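Local coordinates for Alpha/beta hydrolase fold protein (Chitinophaga pinensis, PDB 4PW0) that is of unconfirmed function but has the alpha/beta hydrolase fold and is probably a serine hydrolase with a Ser-His-Asp triad, at residues 10-16 with 28-32; 254-258 with 271-275. Numbering follows the deposited sequence.

Interaction 1: 10-16 with 28-32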
loop_
_atom_site.group_PDB
_atom_site.type_symbol
_atom_site.label_atom_id
_atom_site.label_comp_id
_atom_site.label_asym_id
_atom_site.label_seq_id
_atom_site.Cartn_x
_atom_site.Cartn_y
_atom_site.Cartn_z
ATOM N N ASP A 10 -3.355 -26.332 9.390
ATOM C CA ASP A 10 -3.214 -24.933 9.706
ATOM C C ASP A 10 -2.001 -24.713 10.578
ATOM O O ASP A 10 -1.213 -25.621 10.853
ATOM C CB ASP A 10 -4.507 -24.380 10.324
ATOM C CG ASP A 10 -4.760 -24.847 11.728
ATOM O OD1 ASP A 10 -4.014 -25.707 12.208
ATOM O OD2 ASP A 10 -5.742 -24.357 12.374
ATOM N N HIS A 11 -1.787 -23.452 10.980
ATOM C CA HIS A 11 -0.588 -23.152 11.712
ATOM C C HIS A 11 -0.465 -23.977 13.001
ATOM O O HIS A 11 0.598 -24.477 13.365
ATOM C CB HIS A 11 -0.541 -21.667 12.032
ATOM C CG HIS A 11 0.763 -21.252 12.596
ATOM N ND1 HIS A 11 1.847 -20.863 11.807
ATOM C CD2 HIS A 11 1.197 -21.272 13.869
ATOM C CE1 HIS A 11 2.882 -20.657 12.602
ATOM N NE2 HIS A 11 2.505 -20.857 13.855
ATOM N N ALA A 12 -1.566 -24.122 13.741
ATOM C CA ALA A 12 -1.513 -24.817 15.009
ATOM C C ALA A 12 -1.280 -26.323 14.844
ATOM O O ALA A 12 -0.657 -26.912 15.699
ATOM C CB ALA A 12 -2.818 -24.601 15.756
ATOM N N THR A 13 -1.760 -26.911 13.734
ATOM C CA THR A 13 -1.763 -28.370 13.595
ATOM C C THR A 13 -0.719 -28.943 12.650
ATOM O O THR A 13 -0.444 -30.150 12.712
ATOM C CB THR A 13 -3.160 -28.866 13.182
ATOM O OG1 THR A 13 -3.510 -28.388 11.882
ATOM C CG2 THR A 13 -4.197 -28.436 14.161
ATOM N N ALA A 14 -0.089 -28.121 11.806
ATOM C CA ALA A 14 0.859 -28.653 10.838
ATOM C C ALA A 14 2.057 -29.291 11.591
ATOM O O ALA A 14 2.688 -28.654 12.406
ATOM C CB ALA A 14 1.340 -27.549 9.900
ATOM N N PRO A 15 2.409 -30.582 11.290
ATOM C CA PRO A 15 3.489 -31.171 12.024
ATOM C C PRO A 15 4.808 -30.585 11.588
ATOM O O PRO A 15 4.958 -30.216 10.403
ATOM C CB PRO A 15 3.432 -32.654 11.636
ATOM C CG PRO A 15 2.735 -32.667 10.351
ATOM C CD PRO A 15 1.734 -31.534 10.417
ATOM N N THR A 16 5.753 -30.546 12.515
ATOM C CA THR A 16 7.117 -30.230 12.158
ATOM C C THR A 16 7.695 -31.439 11.402
ATOM O O THR A 16 7.674 -32.569 11.881
ATOM C CB THR A 16 7.907 -29.818 13.389
ATOM O OG1 THR A 16 7.205 -28.749 14.073
ATOM C CG2 THR A 16 9.315 -29.389 13.003
ATOM N N TYR A 28 10.852 -27.933 9.076
ATOM C CA TYR A 28 9.926 -27.116 8.334
ATOM C C TYR A 28 8.504 -27.554 8.568
ATOM O O TYR A 28 8.244 -28.633 9.135
ATOM C CB TYR A 28 10.261 -27.142 6.842
ATOM C CG TYR A 28 9.942 -28.458 6.156
ATOM C CD1 TYR A 28 10.832 -29.524 6.228
ATOM C CD2 TYR A 28 8.768 -28.634 5.437
ATOM C CE1 TYR A 28 10.546 -30.729 5.567
ATOM C CE2 TYR A 28 8.472 -29.827 4.810
ATOM C CZ TYR A 28 9.387 -30.857 4.872
ATOM O OH TYR A 28 9.061 -32.049 4.236
ATOM N N ARG A 29 7.598 -26.708 8.154
ATOM C CA ARG A 29 6.169 -27.013 8.106
ATOM C C ARG A 29 5.567 -26.584 6.796
ATOM O O ARG A 29 5.990 -25.604 6.170
ATOM C CB ARG A 29 5.412 -26.411 9.298
ATOM C CG ARG A 29 5.987 -26.711 10.649
ATOM C CD ARG A 29 5.160 -26.188 11.797
ATOM N NE ARG A 29 5.837 -26.297 13.058
ATOM C CZ ARG A 29 5.796 -25.420 14.051
ATOM N NH1 ARG A 29 5.098 -24.287 13.928
ATOM N NH2 ARG A 29 6.487 -25.656 15.134
ATOM N N SER A 30 4.575 -27.333 6.351
ATOM C CA SER A 30 3.853 -27.048 5.133
ATOM C C SER A 30 2.390 -26.837 5.489
ATOM O O SER A 30 1.747 -27.701 6.124
ATOM C CB SER A 30 4.016 -28.161 4.100
ATOM O OG SER A 30 3.394 -27.836 2.888
ATOM N N LEU A 31 1.893 -25.650 5.168
ATOM C CA LEU A 31 0.528 -25.277 5.444
ATOM C C LEU A 31 -0.269 -25.183 4.195
ATOM O O LEU A 31 0.233 -24.879 3.107
ATOM C CB LEU A 31 0.447 -23.935 6.172
ATOM C CG LEU A 31 0.809 -23.912 7.647
ATOM C CD1 LEU A 31 2.210 -24.360 7.972
ATOM C CD2 LEU A 31 0.574 -22.505 8.205
ATOM N N GLY A 32 -1.578 -25.417 4.362
ATOM C CA GLY A 32 -2.470 -25.380 3.212
ATOM C C GLY A 32 -2.385 -26.653 2.375
ATOM O O GLY A 32 -1.625 -27.586 2.672
HETATM O O HOH W 1 2.969 -23.801 12.015
HETATM O O HOH W 2 3.978 -29.770 7.915
#

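Interaction 2: 254-258 with 271-275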
loop_
_atom_site.group_PDB
_atom_site.type_symbol
_atom_site.label_atom_id
_atom_site.label_comp_id
_atom_site.label_asym_id
_atom_site.label_seq_id
_atom_site.Cartn_x
_atom_site.Cartn_y
_atom_site.Cartn_z
ATOM N N LEU A 254 4.570 -0.449 -2.874
ATOM C CA LEU A 254 4.864 -0.170 -1.469
ATOM C C LEU A 254 3.569 -0.018 -0.700
ATOM O O LEU A 254 2.636 0.661 -1.182
ATOM C CB LEU A 254 5.622 1.166 -1.331
ATOM C CG LEU A 254 6.052 1.588 0.053
ATOM C CD1 LEU A 254 7.050 0.634 0.664
ATOM C CD2 LEU A 254 6.619 3.003 0.015
ATOM N N SER A 255 3.521 -0.550 0.515
ATOM C CA SER A 255 2.481 -0.250 1.511
ATOM C C SER A 255 3.147 0.178 2.812
ATOM O O SER A 255 4.000 -0.551 3.323
ATOM C CB SER A 255 1.651 -1.528 1.795
ATOM O OG SER A 255 0.698 -1.882 0.775
ATOM N N LEU A 256 2.760 1.342 3.332
ATOM C CA LEU A 256 3.182 1.755 4.659
ATOM C C LEU A 256 1.969 1.813 5.589
ATOM O O LEU A 256 0.902 2.341 5.234
ATOM C CB LEU A 256 3.873 3.112 4.663
ATOM C CG LEU A 256 5.096 3.270 3.788
ATOM C CD1 LEU A 256 5.676 4.664 3.940
ATOM C CD2 LEU A 256 6.120 2.211 4.095
ATOM N N TYR A 257 2.165 1.246 6.781
ATOM C CA TYR A 257 1.083 1.096 7.764
ATOM C C TYR A 257 1.214 2.101 8.925
ATOM O O TYR A 257 2.325 2.364 9.375
ATOM C CB TYR A 257 1.023 -0.340 8.326
ATOM C CG TYR A 257 0.765 -1.448 7.324
ATOM C CD1 TYR A 257 0.288 -1.211 6.052
ATOM C CD2 TYR A 257 0.944 -2.779 7.710
ATOM C CE1 TYR A 257 0.015 -2.245 5.147
ATOM C CE2 TYR A 257 0.692 -3.794 6.827
ATOM C CZ TYR A 257 0.249 -3.557 5.578
ATOM O OH TYR A 257 0.007 -4.631 4.718
ATOM N N PRO A 258 0.087 2.639 9.386
ATOM C CA PRO A 258 0.160 3.782 10.327
ATOM C C PRO A 258 0.507 3.400 11.743
ATOM O O PRO A 258 0.109 2.329 12.252
ATOM C CB PRO A 258 -1.261 4.337 10.270
ATOM C CG PRO A 258 -2.127 3.168 9.867
ATOM C CD PRO A 258 -1.269 2.401 8.881
ATOM N N LEU A 271 -4.920 -6.832 7.309
ATOM C CA LEU A 271 -4.611 -5.912 6.221
ATOM C C LEU A 271 -3.489 -6.536 5.346
ATOM O O LEU A 271 -3.558 -6.552 4.116
ATOM C CB LEU A 271 -4.162 -4.585 6.791
ATOM C CG LEU A 271 -3.657 -3.517 5.843
ATOM C CD1 LEU A 271 -4.686 -3.128 4.808
ATOM C CD2 LEU A 271 -3.175 -2.289 6.635
ATOM N N PHE A 272 -2.451 -7.014 6.028
ATOM C CA PHE A 272 -1.331 -7.638 5.303
ATOM C C PHE A 272 -1.792 -8.810 4.442
ATOM O O PHE A 272 -1.399 -8.927 3.289
ATOM C CB PHE A 272 -0.247 -8.078 6.285
ATOM C CG PHE A 272 0.897 -8.775 5.618
ATOM C CD1 PHE A 272 1.851 -8.055 4.942
ATOM C CD2 PHE A 272 0.993 -10.157 5.626
ATOM C CE1 PHE A 272 2.902 -8.682 4.307
ATOM C CE2 PHE A 272 2.039 -10.789 4.967
ATOM C CZ PHE A 272 2.999 -10.067 4.308
ATOM N N VAL A 273 -2.588 -9.705 5.037
ATOM C CA VAL A 273 -3.088 -10.856 4.262
ATOM C C VAL A 273 -3.900 -10.397 3.066
ATOM O O VAL A 273 -3.730 -10.896 1.951
ATOM C CB VAL A 273 -3.893 -11.804 5.153
ATOM C CG1 VAL A 273 -4.634 -12.825 4.309
ATOM C CG2 VAL A 273 -2.989 -12.484 6.160
ATOM N N SER A 274 -4.796 -9.422 3.277
ATOM C CA SER A 274 -5.624 -8.938 2.174
ATOM C C SER A 274 -4.797 -8.396 1.012
ATOM O O SER A 274 -5.005 -8.723 -0.172
ATOM C CB SER A 274 -6.573 -7.884 2.663
ATOM O OG SER A 274 -7.342 -7.378 1.577
ATOM N N GLN A 275 -3.802 -7.608 1.378
ATOM C CA GLN A 275 -2.937 -7.021 0.345
ATOM C C GLN A 275 -2.079 -8.050 -0.362
ATOM O O GLN A 275 -1.940 -8.004 -1.615
ATOM C CB GLN A 275 -2.065 -5.938 0.959
ATOM C CG GLN A 275 -2.844 -4.748 1.410
ATOM C CD GLN A 275 -1.949 -3.603 1.806
ATOM O OE1 GLN A 275 -0.829 -3.793 2.212
ATOM N NE2 GLN A 275 -2.522 -2.375 1.716
HETATM O O HOH W 3 -1.082 -0.079 1.538
#

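Interaction 1: 10-16 with 28-32
Arg29, on strand 24-31 near the edge of the alpha/beta hydrolase sheet, holds the N-terminal loop 10-16 by its side chain. NE donates to Thr16 OG1 at 3.0 Å, and NH2 adds a weak, longer bond to the same OG1 at 3.3 Å; the hydroxyl lies at the guanidinium edge, near its plane. NH2 also forms a salt bridge to Asp50, so the charge is met from outside the loop. Two waters extend the link. Water 1 donates to His11 O (2.8 Å) and accepts from Arg29 NH1 (2.9 Å), while water 2 donates to Pro15 O (2.7 Å) and accepts from Ser30 N (3.0 Å), bridging backbone to backbone where the two segments share no direct backbone bond, although Gln17 pairs with Tyr28 and Asn9 with Gly32 on the flanks. The loop starts with an Asx motif: Asp10 OD1 accepts from Thr13 N (3.0 Å) and from Thr13 OG1 (2.7 Å), and Ala14 N returns to Asp10 O (2.9 Å), closing a tight bend. Arg187 binds the carbonyls of His11 and Ala14, and His11 N bonds to Asn58 on helix 54-61, so other parts of the fold also hold the loop in place. Nearer the Asp10 end the side chains pack. Leu31, whose CA-to-CB bond runs sideways, lays its methyls against the loop: CD2 lies 3.8 Å from His11 CA. The aliphatic part of Arg29 runs along the loop backbone, with CD 3.5 Å from Ala14 O. Ala14 points toward the strand, and its CB makes an apolar contact with Leu31 CD1 at 3.8 Å.

Interaction 2: 254-258 with 271-275
This is a buried helix-on-sheet contact at the C-terminal end of the alpha/beta hydrolase fold: helix 269-282 packs on strand 252-257, the outermost strand of the sheet within this chain. The axes of the short segments run nearly antiparallel, at 168°, and approach to 11.2 Å; the gap is bridged largely by the side chains of Tyr257, Leu271 and Gln275, with Gln275 reaching across to the short Ser255. Ser255 and Tyr257, two residues apart on the strand, both point toward the helix, and Leu271 and Gln275, one helical turn apart, point back. At the centre sits Gln275 OE1, which accepts from Ser255 OG, in the conformer given here, and from Tyr257 OH, each at 2.8 Å. Water 3 closes a small ring by donating to Ser255 OG (2.6 Å) and accepting from Gln275 NE2 (2.7 Å), which uses the other end of the same amide. Around this polar core the Tyr257 ring is packed by apolar groups. Leu271 CD2 makes a CH-pi contact over one face, 3.7 Å from the ring centroid and 17° off its normal. Tyr257 OH comes within 3.3 Å of Phe272 CA and lies near the plane of the Phe272 ring, which itself meets Phe265 edge-to-face. Leu254, Ser255 and Leu256 also pair in an antiparallel ladder with a strand of the second subunit, so the sheet continues across the dimer. With one carbonyl oxygen accepting hydrogen bonds from two hydroxyls and the amide nitrogen reaching a water, these buried polar groups are hydrogen-bonded in that conformer, and the tyrosine ring can lie among hydrophobic neighbours.

Overall arrangement
Interactions 1 and 2 lie toward opposite ends of one mixed sheet, their centres 24 Å apart and their nearest atoms about 11 Å apart, so they do not touch. Interaction 1 joins the N-terminal loop to the second strand in the sheet order, whereas interaction 2 packs the last helix on strand 252-257, the outermost strand within the chain, where the second subunit extends the sheet. They follow in series along the chain, and five strands, 66-69, 39-42, 104-109, 127-133 and 226-231, lie between strands 24-31 and 252-257 in the sheet. The probable catalytic residues, Ser110 on a nucleophile elbow, Asp234 and His262, belong to neither contact, although His262 falls in the connection between strand 252-257 and helix 269-282.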